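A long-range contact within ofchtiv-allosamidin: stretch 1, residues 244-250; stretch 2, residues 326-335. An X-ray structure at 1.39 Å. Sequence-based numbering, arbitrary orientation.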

# COMPACT_ATOMS: atom_id res chain seq x y z
N VAL A 244 1.75 -8.39 -7.61
CA VAL A 244 2.78 -7.74 -6.81
C VAL A 244 2.24 -7.64 -5.39
O VAL A 244 1.17 -7.05 -5.16
N MET A 245 2.95 -8.23 -4.44
CA MET A 245 2.42 -8.43 -3.10
C MET A 245 2.76 -7.23 -2.22
O MET A 245 3.93 -6.89 -2.04
N GLY A 246 1.73 -6.60 -1.66
CA GLY A 246 1.94 -5.45 -0.80
C GLY A 246 2.49 -5.83 0.56
O GLY A 246 2.17 -6.88 1.12
N VAL A 247 3.33 -4.95 1.10
CA VAL A 247 3.81 -5.03 2.48
C VAL A 247 3.75 -3.65 3.11
O VAL A 247 3.86 -2.62 2.42
N PRO A 248 3.54 -3.60 4.43
CA PRO A 248 3.42 -2.30 5.11
C PRO A 248 4.71 -1.85 5.78
O PRO A 248 5.41 -2.66 6.41
N PHE A 249 5.02 -0.56 5.68
CA PHE A 249 6.11 0.06 6.43
C PHE A 249 5.59 0.82 7.65
O PHE A 249 6.25 1.74 8.14
N TYR A 250 4.40 0.46 8.11
CA TYR A 250 3.77 1.08 9.26
C TYR A 250 3.10 -0.03 10.05
O TYR A 250 2.89 -1.14 9.54
N SER A 326 10.16 -10.09 9.90
CA SER A 326 8.87 -10.41 9.30
C SER A 326 8.82 -10.01 7.83
O SER A 326 8.17 -10.69 7.03
N MET A 327 9.52 -8.94 7.46
CA MET A 327 9.64 -8.58 6.05
C MET A 327 10.35 -9.69 5.28
O MET A 327 9.95 -10.03 4.16
N THR A 328 11.39 -10.28 5.88
CA THR A 328 12.09 -11.39 5.24
C THR A 328 11.13 -12.55 4.97
O THR A 328 11.11 -13.12 3.88
N ALA A 329 10.32 -12.91 5.97
CA ALA A 329 9.35 -13.98 5.79
C ALA A 329 8.36 -13.66 4.68
O ALA A 329 7.99 -14.54 3.89
N LYS A 330 7.93 -12.40 4.59
CA LYS A 330 6.99 -12.01 3.55
C LYS A 330 7.61 -12.15 2.16
O LYS A 330 6.96 -12.65 1.23
N VAL A 331 8.86 -11.71 1.99
CA VAL A 331 9.46 -11.77 0.66
C VAL A 331 9.80 -13.21 0.30
O VAL A 331 9.68 -13.61 -0.87
N GLU A 332 10.18 -14.02 1.28
CA GLU A 332 10.39 -15.45 1.02
C GLU A 332 9.11 -16.12 0.56
O GLU A 332 9.13 -16.96 -0.35
N TYR A 333 7.98 -15.75 1.17
CA TYR A 333 6.68 -16.25 0.72
C TYR A 333 6.43 -15.86 -0.74
O TYR A 333 6.02 -16.69 -1.56
N ALA A 334 6.65 -14.58 -1.07
CA ALA A 334 6.44 -14.12 -2.44
C ALA A 334 7.34 -14.87 -3.41
O ALA A 334 6.90 -15.27 -4.50
N ASN A 335 8.61 -15.08 -3.04
CA ASN A 335 9.51 -15.86 -3.88
C ASN A 335 8.99 -17.27 -4.09
O ASN A 335 9.07 -17.82 -5.20

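The strand of residues 244-248 runs nearly antiparallel to the helix of residues 326-335, with 169° between their N-to-C directions and a closest axis approach of 9.9 Å. That spacing leaves room for one layer of side chains, and the contact is read best as an alternation: Met 245 and Val 247 point toward the helix, Val 244 and Gly 246 make no contact with it, and Pro 248 adds a sideways contact at the end of the strand.

Val 244, in rotamer t, is out of reach of the helix. Met 245 points toward it and gives up more area than any other residue here, 80 Å². Its chi1 and chi2 are both t, so the chain extends across the gap before chi3, at p, turns the methyl. There Met 245 CE lies 3.4 Å from Lys 330 O, a carbonyl already engaged by the helical hydrogen bond from Ala 334 N, and 3.9 Å from Lys 330 CB. The sulfur fills the next space along: Met 245 SD sits 3.9 Å from Tyr 333 CD1 and 4.3 Å from Ala 334 CB. Tyr 333, chi1 t, meets this sulfur obliquely, and its hydroxyl is hydrogen-bonded elsewhere in the structure. The small Ala 334 side chain accompanies a close backbone approach, its CA lying 7.0 Å from Met 245 CA.

Gly 246 has no side chain and makes no contact. Val 247, chi1 m, again points toward the helix. Both methyls touch Met 327 SD, Val 247 CG2 at 3.6 Å and Val 247 CG1 at 4.0 Å, and Val 247 CG1 also packs 3.9 Å from Lys 330 CD, one helical turn on. Lys 330 (m, t, t, p) is here an apolar partner, lending its methylenes to the contact while NZ finds its hydrogen bond elsewhere.

Pro 248 stands sideways, yet its ring reaches the same lysine, Pro 248 CD to Lys 330 CE at 4.3 Å, and Pro 248 O lies 3.7 Å from Met 327 CE. Phe 249 starts away from the helix, but with chi1 m its ring swings back until Phe 249 CE1 is 3.9 Å from Met 327 CE, an oblique approach. Met 327 mirrors this behavior: its CA-to-CB bond is sideways, and the t, p, p rotamer brings its end in. Tyr 250, chi1 p, is out of reach.

No hydrogen bond crosses between the stretches. The rule is apolar fit: Met 245 and Met 327 contribute the largest areas, Val 247 and the Lys 330 methylenes pack between them, and Lys 330 NZ and Tyr 333 OH are hydrogen-bonded elsewhere in the structure.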

# COMPACT_ATOMS: atom_id res chain seq x y z
CB VAL A 244 3.15 -6.36 -7.38
CG1 VAL A 244 4.26 -5.73 -6.56
CG2 VAL A 244 3.57 -6.49 -8.84
CB MET A 245 3.01 -9.70 -2.49
CG MET A 245 2.28 -10.13 -1.23
SD MET A 245 3.08 -11.53 -0.43
CE MET A 245 4.28 -10.68 0.59
CB VAL A 247 5.26 -5.57 2.56
CG1 VAL A 247 5.34 -6.97 1.96
CG2 VAL A 247 6.24 -4.62 1.87
CB PRO A 248 2.35 -2.58 6.16
CG PRO A 248 2.63 -4.02 6.56
CD PRO A 248 3.15 -4.72 5.31
CB PHE A 249 6.93 1.00 5.54
CG PHE A 249 7.90 0.31 4.62
CD1 PHE A 249 7.82 -1.05 4.32
CD2 PHE A 249 8.92 1.05 4.04
CE1 PHE A 249 8.74 -1.65 3.45
CE2 PHE A 249 9.84 0.46 3.18
CZ PHE A 249 9.75 -0.89 2.88
CB TYR A 250 2.71 2.12 8.83
CG TYR A 250 1.60 1.50 8.03
CD1 TYR A 250 1.76 1.26 6.66
CD2 TYR A 250 0.41 1.12 8.62
CE1 TYR A 250 0.77 0.65 5.92
CE2 TYR A 250 -0.60 0.52 7.88
CZ TYR A 250 -0.41 0.29 6.53
OH TYR A 250 -1.40 -0.31 5.77
CB SER A 326 7.72 -9.77 10.09
OG SER A 326 7.70 -8.36 9.96
CB MET A 327 10.40 -7.26 5.92
CG MET A 327 10.26 -6.57 4.58
SD MET A 327 8.55 -6.19 4.17
CE MET A 327 8.13 -4.97 5.42
CB THR A 328 13.27 -11.84 6.11
OG1 THR A 328 14.21 -10.76 6.21
CG2 THR A 328 13.98 -13.05 5.48
CB ALA A 329 8.62 -14.28 7.11
CB LYS A 330 6.53 -10.57 3.79
CG LYS A 330 5.41 -10.46 4.83
CD LYS A 330 5.19 -9.01 5.29
CE LYS A 330 3.92 -8.86 6.12
NZ LYS A 330 4.03 -9.52 7.46
CB VAL A 331 10.67 -10.82 0.56
CG1 VAL A 331 11.24 -10.84 -0.85
CG2 VAL A 331 10.25 -9.41 0.94
CB GLU A 332 10.99 -16.13 2.26
CG GLU A 332 12.45 -15.76 2.47
CD GLU A 332 13.03 -16.24 3.78
OE1 GLU A 332 12.26 -16.64 4.68
OE2 GLU A 332 14.27 -16.20 3.92
CB TYR A 333 5.58 -15.72 1.64
CG TYR A 333 4.19 -16.11 1.19
CD1 TYR A 333 3.48 -15.32 0.30
CD2 TYR A 333 3.60 -17.28 1.64
CE1 TYR A 333 2.22 -15.68 -0.13
CE2 TYR A 333 2.33 -17.65 1.21
CZ TYR A 333 1.65 -16.84 0.33
OH TYR A 333 0.40 -17.20 -0.12
CB ALA A 334 6.69 -12.62 -2.52
CB ASN A 335 10.90 -15.92 -3.24
CG ASN A 335 11.69 -14.64 -3.41
OD1 ASN A 335 11.37 -13.81 -4.26
ND2 ASN A 335 12.75 -14.49 -2.62